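Local coordinates for acyl-CoA dehydrogenase domain protein Tcur3483 (Thermomonospora curvata, PDB 6WY9) that binds FAD and probably acts as an oxidoreductase on the CH-CH group of its donors, as members of the acyl-CoA dehydrogenase family do, at residues A[65-68]-A[69-73]; A[280-283]-A[284-288]; A[288-292]-A[293-297]; A[333-336]-A[337-341]; A[340-343]-A[344-348]. All coordinates share one frame; numbering follows the deposited sequence.

Contact 1 of 5, residues A[65-68]-A[69-73]; sequences VVKM and LGSDG
V65 and L69 run together along one flank of helix 62-71, one turn apart, with V65 CG1 3.9 Å from L69 CD1. The branch of V65 that makes the touch stands opposite its own backbone N (chi1 -175°), which carries it forward along the helix to meet the leucine. In the backbone, the N of L69 bonds to V65 O at 2.8 Å, and the N of G70 bonds to V66 O in the same way. The last turn is held by S71 N, whose bond to K67 O at 3.0 Å is nearly straight (176°). The hydroxyl of S71 folds back over the same turn: chi1 of 46° sets OG between its backbone N and carbonyl carbon, 2.9 Å from K67 O and 3.2 Å from M68 O, so its one proton has two carbonyls to choose from. D72 N closes on M68 O at 3.1 Å. Here the helix ends in a Schellman motif, with G73 at positive phi and its N bonded to G70 O; a beta carbon on G73 would collide with the carbonyl oxygen of D72. The polar ends turn to other partners: K67 NZ passes 3.7 Å from S71 CB and bonds to S137 O, while D72 OD2 takes the hydroxyl of Y39. In the outer shell, L69 packs on Y39 and F40 of helix 26-41, V66 on L75 and P108, and M68 on L43, within the N-terminal domain of the acyl-CoA dehydrogenase fold.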
loop_
_atom_site.group_PDB
_atom_site.type_symbol
_atom_site.label_atom_id
_atom_site.label_comp_id
_atom_site.label_asym_id
_atom_site.label_seq_id
_atom_site.Cartn_x
_atom_site.Cartn_y
_atom_site.Cartn_z
ATOM N N VAL A 65 34.832 22.973 -2.288
ATOM C CA VAL A 65 34.442 22.223 -3.481
ATOM C C VAL A 65 33.841 23.158 -4.522
ATOM O O VAL A 65 34.272 23.176 -5.679
ATOM C CB VAL A 65 33.461 21.092 -3.114
ATOM C CG1 VAL A 65 33.151 20.222 -4.338
ATOM C CG2 VAL A 65 34.013 20.248 -1.983
ATOM N N VAL A 66 32.826 23.941 -4.126
ATOM C CA VAL A 66 32.120 24.800 -5.081
ATOM C C VAL A 66 33.115 25.636 -5.867
ATOM O O VAL A 66 33.052 25.709 -7.101
ATOM C CB VAL A 66 31.086 25.690 -4.366
ATOM C CG1 VAL A 66 30.527 26.755 -5.322
ATOM C CG2 VAL A 66 29.939 24.847 -3.771
ATOM N N LYS A 67 34.052 26.280 -5.161
ATOM C CA LYS A 67 35.025 27.131 -5.838
ATOM C C LYS A 67 35.886 26.328 -6.800
ATOM O O LYS A 67 36.216 26.806 -7.892
ATOM C CB LYS A 67 35.904 27.863 -4.824
ATOM C CG LYS A 67 36.947 28.756 -5.474
ATOM C CD LYS A 67 36.336 29.466 -6.674
ATOM C CE LYS A 67 37.259 30.513 -7.294
ATOM N NZ LYS A 67 36.890 30.789 -8.736
ATOM N N MET A 68 36.252 25.097 -6.427
ATOM C CA MET A 68 37.000 24.263 -7.362
ATOM C C MET A 68 36.175 23.963 -8.607
ATOM O O MET A 68 36.619 24.210 -9.735
ATOM C CB MET A 68 37.455 22.971 -6.679
ATOM C CG MET A 68 38.814 23.103 -6.019
ATOM S SD MET A 68 39.525 21.540 -5.491
ATOM C CE MET A 68 38.510 21.171 -4.055
ATOM N N LEU A 69 34.962 23.427 -8.421
ATOM C CA LEU A 69 34.083 23.167 -9.562
ATOM C C LEU A 69 33.904 24.406 -10.427
ATOM O O LEU A 69 33.900 24.322 -11.661
ATOM C CB LEU A 69 32.716 22.696 -9.075
ATOM C CG LEU A 69 32.640 21.371 -8.339
ATOM C CD1 LEU A 69 31.287 21.304 -7.640
ATOM C CD2 LEU A 69 32.862 20.217 -9.309
ATOM N N GLY A 70 33.744 25.568 -9.787
ATOM C CA GLY A 70 33.449 26.786 -10.531
ATOM C C GLY A 70 34.601 27.220 -11.413
ATOM O O GLY A 70 34.434 27.442 -12.620
ATOM N N SER A 71 35.792 27.344 -10.834
ATOM C CA SER A 71 36.930 27.694 -11.673
ATOM C C SER A 71 37.209 26.641 -12.749
ATOM O O SER A 71 37.764 26.991 -13.793
ATOM C CB SER A 71 38.166 27.954 -10.806
ATOM O OG SER A 71 38.321 26.946 -9.833
ATOM N N ASP A 72 36.804 25.377 -12.564
ATOM C CA ASP A 72 37.015 24.394 -13.624
ATOM C C ASP A 72 35.902 24.362 -14.667
ATOM O O ASP A 72 35.963 23.535 -15.585
ATOM C CB ASP A 72 37.206 22.988 -13.047
ATOM C CG ASP A 72 38.497 22.852 -12.291
ATOM O OD1 ASP A 72 39.416 23.662 -12.539
ATOM O OD2 ASP A 72 38.589 21.958 -11.435
ATOM N N GLY A 73 34.900 25.227 -14.561
ATOM C CA GLY A 73 33.909 25.384 -15.608
ATOM C C GLY A 73 32.700 24.475 -15.530
ATOM O O GLY A 73 31.916 24.438 -16.482
#

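Contact 2 of 5, residues A[280-283]-A[284-288]; sequences VAWA and RDNGV
A283 and V288 make the tight side of this helix end, their CB atoms 3.8 Å apart where the chain turns out of helix 263-286. Next to them the amide of N286 reaches over the indole of W282: ND2 lies above one face, toward the rim, 3.2 Å from CZ2, with the amide and ring planes 73° apart. N286 is put there by chi1 of 63°, with CG between backbone N and carbonyl carbon, and its other amide atom, OD1, accepts from V288 N at 3.0 Å in an Asx turn. V288 CG2 approaches W282 CZ3 obliquely at 4.1 Å. G287, between N286 and V288 in the chain, takes positive phi, and W282 also packs on L351 and V365. The more open flank carries D285, which is exposed, with R284 and A281 partly so. There R284 grips the neighbouring carboxylate side-on, NE to D285 OD1 at 2.8 Å and NH2 to D285 OD2 at 3.1 Å, while A281 CB sits over a face of the guanidinium, 3.6 Å from R284 NH2. A leucine in place of R284 would probably leave D285 without its positive mate and lose the bond that R284 NH1 makes to the backbone of another protein's chain. D285 N bonds to A281 O but N286 N only weakly to W282 O, so the Asx turn adds a bond where the helical pattern fades, and the R284-D285 pair would be expected largely to neutralise both charges.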
loop_
_atom_site.group_PDB
_atom_site.type_symbol
_atom_site.label_atom_id
_atom_site.label_comp_id
_atom_site.label_asym_id
_atom_site.label_seq_id
_atom_site.Cartn_x
_atom_site.Cartn_y
_atom_site.Cartn_z
ATOM N N VAL A 280 21.994 -4.965 -5.847
ATOM C CA VAL A 280 21.922 -6.166 -6.692
ATOM C C VAL A 280 23.274 -6.876 -6.735
ATOM O O VAL A 280 23.358 -8.096 -6.540
ATOM C CB VAL A 280 21.422 -5.829 -8.116
ATOM C CG1 VAL A 280 21.454 -7.095 -9.035
ATOM C CG2 VAL A 280 19.996 -5.316 -8.068
ATOM N N ALA A 281 24.351 -6.129 -7.019
ATOM C CA ALA A 281 25.682 -6.741 -7.127
ATOM C C ALA A 281 26.115 -7.364 -5.801
ATOM O O ALA A 281 26.666 -8.477 -5.768
ATOM C CB ALA A 281 26.724 -5.695 -7.572
ATOM N N TRP A 282 25.896 -6.638 -4.700
ATOM C CA TRP A 282 26.239 -7.133 -3.370
ATOM C C TRP A 282 25.501 -8.430 -3.045
ATOM O O TRP A 282 26.109 -9.392 -2.546
ATOM C CB TRP A 282 25.909 -6.047 -2.343
ATOM C CG TRP A 282 26.026 -6.422 -0.885
ATOM C CD1 TRP A 282 27.144 -6.318 -0.076
ATOM C CD2 TRP A 282 24.977 -6.913 -0.061
ATOM N NE1 TRP A 282 26.824 -6.730 1.196
ATOM C CE2 TRP A 282 25.503 -7.089 1.232
ATOM C CE3 TRP A 282 23.636 -7.241 -0.297
ATOM C CZ2 TRP A 282 24.723 -7.569 2.306
ATOM C CZ3 TRP A 282 22.869 -7.710 0.753
ATOM C CH2 TRP A 282 23.414 -7.872 2.041
ATOM N N ALA A 283 24.190 -8.475 -3.332
ATOM C CA ALA A 283 23.396 -9.659 -3.023
ATOM C C ALA A 283 23.769 -10.824 -3.920
ATOM O O ALA A 283 23.625 -11.990 -3.516
ATOM C CB ALA A 283 21.882 -9.345 -3.153
ATOM N N ARG A 284 24.155 -10.529 -5.166
ATOM C CA ARG A 284 24.652 -11.553 -6.076
ATOM C C ARG A 284 25.877 -12.238 -5.486
ATOM O O ARG A 284 26.035 -13.462 -5.590
ATOM C CB ARG A 284 25.013 -10.909 -7.423
ATOM C CG ARG A 284 25.720 -11.887 -8.457
ATOM C CD ARG A 284 26.329 -11.105 -9.590
ATOM N NE ARG A 284 27.369 -10.221 -9.064
ATOM C CZ ARG A 284 27.709 -9.043 -9.575
ATOM N NH1 ARG A 284 27.090 -8.556 -10.661
ATOM N NH2 ARG A 284 28.683 -8.360 -8.990
ATOM N N ASP A 285 26.786 -11.449 -4.919
ATOM C CA ASP A 285 28.077 -11.997 -4.549
ATOM C C ASP A 285 28.065 -12.648 -3.168
ATOM O O ASP A 285 29.011 -13.359 -2.838
ATOM C CB ASP A 285 29.156 -10.898 -4.668
ATOM C CG ASP A 285 29.414 -10.532 -6.119
ATOM O OD1 ASP A 285 28.976 -11.287 -7.012
ATOM O OD2 ASP A 285 30.032 -9.489 -6.395
ATOM N N ASN A 286 27.017 -12.469 -2.356
ATOM C CA ASN A 286 26.960 -13.202 -1.081
ATOM C C ASN A 286 25.790 -14.174 -0.984
ATOM O O ASN A 286 25.529 -14.702 0.105
ATOM C CB ASN A 286 26.933 -12.241 0.107
ATOM C CG ASN A 286 25.684 -11.351 0.112
ATOM O OD1 ASN A 286 24.742 -11.583 -0.642
ATOM N ND2 ASN A 286 25.679 -10.347 0.978
ATOM N N GLY A 287 25.053 -14.409 -2.080
ATOM C CA GLY A 287 23.959 -15.361 -2.077
ATOM C C GLY A 287 22.625 -14.822 -1.619
ATOM O O GLY A 287 21.613 -15.556 -1.682
ATOM N N VAL A 288 22.570 -13.569 -1.146
ATOM C CA VAL A 288 21.285 -13.003 -0.764
ATOM C C VAL A 288 20.346 -12.973 -1.971
ATOM O O VAL A 288 19.124 -13.073 -1.819
ATOM C CB VAL A 288 21.491 -11.599 -0.154
ATOM C CG1 VAL A 288 20.145 -10.819 -0.086
ATOM C CG2 VAL A 288 22.168 -11.697 1.288
#

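Contact 3 of 5, residues A[288-292]-A[293-297]; sequences VLEQP and WVRRD
The N-terminal end of helix 292-321, with Q291 at the N-cap position, is fastened back to the short 3-10 turn 288-290 by R295. The arginine chain is stretched out as far as NE, and NE gives a 2.8 Å bond to L289 O lying in the plane of the guanidinium. NH2 of R295 meets E290 OE2 at 3.0 Å on the syn side of the carboxylate, a salt bridge in which the two flat groups stand 58° apart. E290 comes alongside by bending at chi2 (-61°). Replacing R295 by an alanine would probably leave E290 without its charge mate and L289 O without this donor, setting the 3-10 turn freer to move against the helix. At this helix start V288 CG1 lies 3.6 Å from V294 CG2, the two valines set roughly perpendicular. Over one face of the W293 indole, CB of Q291 makes a CH-pi contact 4.1 Å from the centroid of the five-membered ring. The first regular i to i+4 bonds are R295 N to Q291 O and R296 N to P292 O. Outward from these, V288, W293 and V294 all touch I350 of helix 326-350, Q291 OE1 bonds to a polar side chain of another protein's chain, and R295 NH1 forms a salt bridge to an acidic side chain of a further one.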
loop_
_atom_site.group_PDB
_atom_site.type_symbol
_atom_site.label_atom_id
_atom_site.label_comp_id
_atom_site.label_asym_id
_atom_site.label_seq_id
_atom_site.Cartn_x
_atom_site.Cartn_y
_atom_site.Cartn_z
ATOM N N VAL A 288 22.570 -13.569 -1.146
ATOM C CA VAL A 288 21.285 -13.003 -0.764
ATOM C C VAL A 288 20.346 -12.973 -1.971
ATOM O O VAL A 288 19.124 -13.073 -1.819
ATOM C CB VAL A 288 21.491 -11.599 -0.154
ATOM C CG1 VAL A 288 20.145 -10.819 -0.086
ATOM C CG2 VAL A 288 22.168 -11.697 1.288
ATOM N N LEU A 289 20.893 -12.819 -3.178
ATOM C CA LEU A 289 20.104 -12.824 -4.428
ATOM C C LEU A 289 19.380 -14.161 -4.701
ATOM O O LEU A 289 18.406 -14.203 -5.484
ATOM C CB LEU A 289 21.026 -12.452 -5.603
ATOM C CG LEU A 289 20.347 -12.173 -6.986
ATOM C CD1 LEU A 289 19.430 -10.952 -6.932
ATOM C CD2 LEU A 289 21.447 -11.963 -8.012
ATOM N N GLU A 290 19.769 -15.246 -4.025
ATOM C CA GLU A 290 19.077 -16.523 -4.219
ATOM C C GLU A 290 17.758 -16.602 -3.471
ATOM O O GLU A 290 16.990 -17.551 -3.694
ATOM C CB GLU A 290 19.981 -17.697 -3.784
ATOM C CG GLU A 290 21.254 -17.822 -4.618
ATOM C CD GLU A 290 20.899 -18.069 -6.080
ATOM O OE1 GLU A 290 20.857 -19.249 -6.514
ATOM O OE2 GLU A 290 20.584 -17.073 -6.771
ATOM N N GLN A 291 17.488 -15.659 -2.547
ATOM C CA GLN A 291 16.222 -15.653 -1.811
ATOM C C GLN A 291 15.082 -15.146 -2.694
ATOM O O GLN A 291 15.174 -14.033 -3.234
ATOM C CB GLN A 291 16.349 -14.753 -0.576
ATOM C CG GLN A 291 17.337 -15.282 0.460
ATOM C CD GLN A 291 16.939 -16.649 0.994
ATOM O OE1 GLN A 291 15.765 -16.902 1.298
ATOM N NE2 GLN A 291 17.918 -17.551 1.091
ATOM N N PRO A 292 14.012 -15.917 -2.874
ATOM C CA PRO A 292 12.866 -15.409 -3.641
ATOM C C PRO A 292 12.376 -14.038 -3.177
ATOM O O PRO A 292 12.051 -13.178 -4.020
ATOM C CB PRO A 292 11.815 -16.509 -3.420
ATOM C CG PRO A 292 12.655 -17.764 -3.342
ATOM C CD PRO A 292 13.881 -17.354 -2.544
ATOM N N TRP A 293 12.313 -13.792 -1.857
ATOM C CA TRP A 293 11.750 -12.522 -1.408
ATOM C C TRP A 293 12.612 -11.363 -1.852
ATOM O O TRP A 293 12.092 -10.289 -2.182
ATOM C CB TRP A 293 11.545 -12.495 0.113
ATOM C CG TRP A 293 12.826 -12.512 0.998
ATOM C CD1 TRP A 293 13.379 -13.599 1.644
ATOM C CD2 TRP A 293 13.590 -11.373 1.422
ATOM N NE1 TRP A 293 14.476 -13.203 2.406
ATOM C CE2 TRP A 293 14.617 -11.841 2.285
ATOM C CE3 TRP A 293 13.521 -10.003 1.141
ATOM C CZ2 TRP A 293 15.562 -10.971 2.860
ATOM C CZ3 TRP A 293 14.481 -9.138 1.715
ATOM C CH2 TRP A 293 15.458 -9.619 2.562
ATOM N N VAL A 294 13.933 -11.564 -1.899
ATOM C CA VAL A 294 14.844 -10.509 -2.342
ATOM C C VAL A 294 14.610 -10.196 -3.823
ATOM O O VAL A 294 14.548 -9.030 -4.246
ATOM C CB VAL A 294 16.306 -10.956 -2.094
ATOM C CG1 VAL A 294 17.318 -10.051 -2.857
ATOM C CG2 VAL A 294 16.630 -11.053 -0.538
ATOM N N ARG A 295 14.551 -11.251 -4.643
ATOM C CA ARG A 295 14.317 -11.070 -6.076
ATOM C C ARG A 295 13.017 -10.296 -6.320
ATOM O O ARG A 295 12.980 -9.370 -7.145
ATOM C CB ARG A 295 14.295 -12.426 -6.794
ATOM C CG ARG A 295 15.657 -13.026 -6.918
ATOM C CD ARG A 295 15.619 -14.311 -7.732
ATOM N NE ARG A 295 16.935 -14.937 -7.805
ATOM C CZ ARG A 295 17.291 -15.791 -8.755
ATOM N NH1 ARG A 295 16.442 -16.112 -9.721
ATOM N NH2 ARG A 295 18.492 -16.306 -8.747
ATOM N N ARG A 296 11.951 -10.667 -5.609
ATOM C CA ARG A 296 10.662 -9.994 -5.780
ATOM C C ARG A 296 10.748 -8.516 -5.386
ATOM O O ARG A 296 10.156 -7.651 -6.058
ATOM C CB ARG A 296 9.572 -10.700 -4.970
ATOM C CG ARG A 296 8.248 -9.846 -4.887
ATOM C CD ARG A 296 7.254 -10.356 -3.854
ATOM N NE ARG A 296 6.128 -9.453 -3.785
ATOM C CZ ARG A 296 4.901 -9.790 -4.155
ATOM N NH1 ARG A 296 4.653 -11.025 -4.550
ATOM N NH2 ARG A 296 3.910 -8.903 -4.079
ATOM N N ASP A 297 11.434 -8.206 -4.276
ATOM C CA ASP A 297 11.573 -6.815 -3.839
ATOM C C ASP A 297 12.432 -5.993 -4.807
ATOM O O ASP A 297 12.193 -4.788 -4.997
ATOM C CB ASP A 297 12.195 -6.753 -2.430
ATOM C CG ASP A 297 11.198 -7.097 -1.307
ATOM O OD1 ASP A 297 10.014 -7.339 -1.609
ATOM O OD2 ASP A 297 11.593 -7.123 -0.105
#

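Contact 4 of 5, residues A[333-336]-A[337-341]; sequences KAYG and TETHI
The phenol ring of Y335 carries the hydroxyl of T339 over one face, OG1 standing toward the rim 3.1 Å from CZ, and the imidazole of H340 has G336 O over one face, 2.9 Å from its CD2. With CG opposite the backbone N (chi1 174°), the Y335 ring lies forward, beside T339 one turn on. T339 OG1 bonds at 2.8 Å to Y335 O from above the carbonyl plane, while T339 N takes the same oxygen, so two donors of one residue share it. Two residues earlier T337 also grips a carbonyl twice, its N and OG1 (2.9 Å) reaching K333 O from opposite faces of the carbonyl plane; T337 OG1 also takes N387 ND2. These are hydroxyl-to-carbonyl bonds along helix 326-350 in the C-terminal domain of the acyl-CoA dehydrogenase fold, in a buried stretch near the flavin site: the side chain of E338 is about 7 Å from that of the FAD-binding E388. K333 NZ is gripped by G385 O, N387 OD1, N380 O and A383 O, E338 pairs with R391, and Y335 OH bonds to K304 O of helix 292-321.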
loop_
_atom_site.group_PDB
_atom_site.type_symbol
_atom_site.label_atom_id
_atom_site.label_comp_id
_atom_site.label_asym_id
_atom_site.label_seq_id
_atom_site.Cartn_x
_atom_site.Cartn_y
_atom_site.Cartn_z
ATOM N N LYS A 333 6.693 14.965 -8.503
ATOM C CA LYS A 333 7.442 15.137 -7.255
ATOM C C LYS A 333 6.876 14.244 -6.156
ATOM O O LYS A 333 7.630 13.617 -5.392
ATOM C CB LYS A 333 7.430 16.622 -6.866
ATOM C CG LYS A 333 8.284 17.044 -5.663
ATOM C CD LYS A 333 7.598 16.687 -4.346
ATOM C CE LYS A 333 8.284 17.387 -3.153
ATOM N NZ LYS A 333 7.655 16.952 -1.850
ATOM N N ALA A 334 5.552 14.165 -6.020
ATOM C CA ALA A 334 5.066 13.327 -4.924
ATOM C C ALA A 334 5.394 11.856 -5.185
ATOM O O ALA A 334 5.826 11.127 -4.273
ATOM C CB ALA A 334 3.558 13.529 -4.712
ATOM N N TYR A 335 5.200 11.394 -6.425
ATOM C CA TYR A 335 5.530 10.003 -6.740
ATOM C C TYR A 335 7.023 9.728 -6.508
ATOM O O TYR A 335 7.392 8.732 -5.855
ATOM C CB TYR A 335 5.159 9.670 -8.202
ATOM C CG TYR A 335 5.642 8.267 -8.541
ATOM C CD1 TYR A 335 5.024 7.157 -7.958
ATOM C CD2 TYR A 335 6.766 8.062 -9.367
ATOM C CE1 TYR A 335 5.484 5.858 -8.226
ATOM C CE2 TYR A 335 7.230 6.775 -9.635
ATOM C CZ TYR A 335 6.602 5.678 -9.051
ATOM O OH TYR A 335 7.075 4.389 -9.303
ATOM N N GLY A 336 7.895 10.620 -7.004
ATOM C CA GLY A 336 9.333 10.347 -6.910
ATOM C C GLY A 336 9.832 10.309 -5.474
ATOM O O GLY A 336 10.500 9.353 -5.058
ATOM N N THR A 337 9.463 11.322 -4.667
ATOM C CA THR A 337 9.914 11.335 -3.265
ATOM C C THR A 337 9.331 10.160 -2.448
ATOM O O THR A 337 10.028 9.590 -1.584
ATOM C CB THR A 337 9.593 12.695 -2.598
ATOM O OG1 THR A 337 8.175 12.943 -2.628
ATOM C CG2 THR A 337 10.317 13.826 -3.337
ATOM N N GLU A 338 8.086 9.737 -2.708
ATOM C CA GLU A 338 7.611 8.553 -1.991
ATOM C C GLU A 338 8.310 7.288 -2.481
ATOM O O GLU A 338 8.562 6.359 -1.690
ATOM C CB GLU A 338 6.069 8.442 -2.096
ATOM C CG GLU A 338 5.443 9.662 -1.312
ATOM C CD GLU A 338 3.971 9.848 -1.563
ATOM O OE1 GLU A 338 3.372 9.051 -2.324
ATOM O OE2 GLU A 338 3.432 10.846 -1.059
ATOM N N THR A 339 8.640 7.237 -3.773
ATOM C CA THR A 339 9.410 6.109 -4.283
ATOM C C THR A 339 10.814 6.059 -3.670
ATOM O O THR A 339 11.304 4.973 -3.360
ATOM C CB THR A 339 9.470 6.173 -5.810
ATOM O OG1 THR A 339 8.143 6.028 -6.331
ATOM C CG2 THR A 339 10.348 5.043 -6.393
ATOM N N HIS A 340 11.478 7.208 -3.463
ATOM C CA HIS A 340 12.789 7.141 -2.799
ATOM C C HIS A 340 12.692 6.461 -1.435
ATOM O O HIS A 340 13.563 5.652 -1.072
ATOM C CB HIS A 340 13.416 8.524 -2.611
ATOM C CG HIS A 340 13.553 9.301 -3.880
ATOM N ND1 HIS A 340 13.864 10.643 -3.899
ATOM C CD2 HIS A 340 13.402 8.928 -5.175
ATOM C CE1 HIS A 340 13.890 11.071 -5.155
ATOM N NE2 HIS A 340 13.600 10.049 -5.948
ATOM N N ILE A 341 11.646 6.787 -0.658
ATOM C CA ILE A 341 11.457 6.162 0.654
ATOM C C ILE A 341 11.142 4.667 0.516
ATOM O O ILE A 341 11.636 3.840 1.295
ATOM C CB ILE A 341 10.347 6.882 1.446
ATOM C CG1 ILE A 341 10.792 8.264 1.916
ATOM C CG2 ILE A 341 9.976 6.083 2.728
ATOM C CD1 ILE A 341 9.562 9.081 2.399
#

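Contact 5 of 5, residues A[340-343]-A[344-348]; sequences HIDV and QRTLT
D342 O is gripped twice by T346, whose OG1 bonds to it at 2.8 Å from above the carbonyl plane, while the N of T346 comes at 2.9 Å. The hydroxyl is set for this by chi1 of -58°, which puts OG1 opposite the carbonyl carbon, beside the backbone N. The D342 side chain keeps company with that of T346 along the helix, D342 OD1 3.2 Å from T346 OG1. One residue on, the V343 and L347 side chains run together, CG1 to CD1 3.7 Å, and L347 N bonds to V343 O at 2.8 Å (172°). The chain of Q344, stretched out past CG, folds against the turn before it: CG is 3.1 Å from H340 O, and the amide end passes I341, OE1 lying 4.1 Å from I341 CG1. R345 lays CG against I341 O at 3.4 Å and bends at chi3, and its NH1 bonds to a polar side chain of another protein's chain. T348 also grips a carbonyl twice, its N and OG1 reaching Q344 O from opposite faces. The carboxylate of D342 forms salt bridges with K304 and R300 of helix 292-321, two positive partners that would be expected to favour its ionised form. Helix 326-350 thus runs between helix 292-321, met by T346, helix 369-380, met by Q344 and T348, and helix 263-286, where V343 packs on M272 and L347 on V279.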
loop_
_atom_site.group_PDB
_atom_site.type_symbol
_atom_site.label_atom_id
_atom_site.label_comp_id
_atom_site.label_asym_id
_atom_site.label_seq_id
_atom_site.Cartn_x
_atom_site.Cartn_y
_atom_site.Cartn_z
ATOM N N HIS A 340 11.478 7.208 -3.463
ATOM C CA HIS A 340 12.789 7.141 -2.799
ATOM C C HIS A 340 12.692 6.461 -1.435
ATOM O O HIS A 340 13.563 5.652 -1.072
ATOM C CB HIS A 340 13.416 8.524 -2.611
ATOM C CG HIS A 340 13.553 9.301 -3.880
ATOM N ND1 HIS A 340 13.864 10.643 -3.899
ATOM C CD2 HIS A 340 13.402 8.928 -5.175
ATOM C CE1 HIS A 340 13.890 11.071 -5.155
ATOM N NE2 HIS A 340 13.600 10.049 -5.948
ATOM N N ILE A 341 11.646 6.787 -0.658
ATOM C CA ILE A 341 11.457 6.162 0.654
ATOM C C ILE A 341 11.142 4.667 0.516
ATOM O O ILE A 341 11.636 3.840 1.295
ATOM C CB ILE A 341 10.347 6.882 1.446
ATOM C CG1 ILE A 341 10.792 8.264 1.916
ATOM C CG2 ILE A 341 9.976 6.083 2.728
ATOM C CD1 ILE A 341 9.562 9.081 2.399
ATOM N N ASP A 342 10.243 4.307 -0.402
ATOM C CA ASP A 342 9.954 2.882 -0.640
ATOM C C ASP A 342 11.243 2.104 -0.961
ATOM O O ASP A 342 11.520 1.045 -0.384
ATOM C CB ASP A 342 8.941 2.795 -1.793
ATOM C CG ASP A 342 8.478 1.376 -2.096
ATOM O OD1 ASP A 342 8.826 0.394 -1.388
ATOM O OD2 ASP A 342 7.756 1.262 -3.109
ATOM N N VAL A 343 12.066 2.644 -1.858
ATOM C CA VAL A 343 13.312 1.969 -2.212
ATOM C C VAL A 343 14.277 1.909 -1.008
ATOM O O VAL A 343 14.946 0.884 -0.758
ATOM C CB VAL A 343 13.924 2.688 -3.430
ATOM C CG1 VAL A 343 15.333 2.124 -3.762
ATOM C CG2 VAL A 343 12.986 2.545 -4.647
ATOM N N GLN A 344 14.380 3.007 -0.254
ATOM C CA GLN A 344 15.212 2.986 0.944
ATOM C C GLN A 344 14.765 1.897 1.908
ATOM O O GLN A 344 15.602 1.172 2.445
ATOM C CB GLN A 344 15.206 4.366 1.629
ATOM C CG GLN A 344 16.033 5.403 0.817
ATOM C CD GLN A 344 15.649 6.871 1.059
ATOM O OE1 GLN A 344 14.797 7.177 1.904
ATOM N NE2 GLN A 344 16.261 7.789 0.278
ATOM N N ARG A 345 13.451 1.799 2.182
ATOM C CA ARG A 345 12.962 0.771 3.105
ATOM C C ARG A 345 13.311 -0.604 2.587
ATOM O O ARG A 345 13.770 -1.473 3.330
ATOM C CB ARG A 345 11.432 0.834 3.265
ATOM C CG ARG A 345 10.890 2.008 4.097
ATOM C CD ARG A 345 9.340 2.037 4.011
ATOM N NE ARG A 345 8.715 0.802 4.527
ATOM C CZ ARG A 345 7.512 0.800 5.085
ATOM N NH1 ARG A 345 6.847 1.940 5.211
ATOM N NH2 ARG A 345 6.962 -0.315 5.511
ATOM N N THR A 346 13.085 -0.805 1.289
ATOM C CA THR A 346 13.168 -2.130 0.698
ATOM C C THR A 346 14.615 -2.610 0.625
ATOM O O THR A 346 14.905 -3.747 0.987
ATOM C CB THR A 346 12.520 -2.114 -0.693
ATOM O OG1 THR A 346 11.158 -1.690 -0.589
ATOM C CG2 THR A 346 12.571 -3.519 -1.310
ATOM N N LEU A 347 15.539 -1.741 0.175
ATOM C CA LEU A 347 16.953 -2.097 0.107
ATOM C C LEU A 347 17.537 -2.335 1.492
ATOM O O LEU A 347 18.406 -3.206 1.646
ATOM C CB LEU A 347 17.801 -1.019 -0.616
ATOM C CG LEU A 347 17.494 -0.794 -2.118
ATOM C CD1 LEU A 347 18.387 0.345 -2.712
ATOM C CD2 LEU A 347 17.607 -2.119 -3.002
ATOM N N THR A 348 17.095 -1.570 2.499
ATOM C CA THR A 348 17.525 -1.831 3.864
ATOM C C THR A 348 17.163 -3.267 4.283
ATOM O O THR A 348 17.976 -3.978 4.896
ATOM C CB THR A 348 16.891 -0.793 4.826
ATOM O OG1 THR A 348 17.457 0.500 4.574
ATOM C CG2 THR A 348 17.195 -1.155 6.295
#

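In the fold
Contact 1 closes the end of helix 62-71 in the N-terminal domain, about 31 Å between centres from contact 4 and farther from the rest. The other four lie in the C-terminal domain and follow one another along the chain. Contact 2 ends helix 263-286 and hands V288 to contact 3, which starts helix 292-321; the two meet again where A283 O probably accepts from L289 N at 2.9 Å, tying the loop between these helices. Contacts 4 and 5 succeed each other on helix 326-350 and share H340 and I341. Contact 5 touches contact 3 through T346 CG2 and D297 CB at 3.4 Å. None nest or cross.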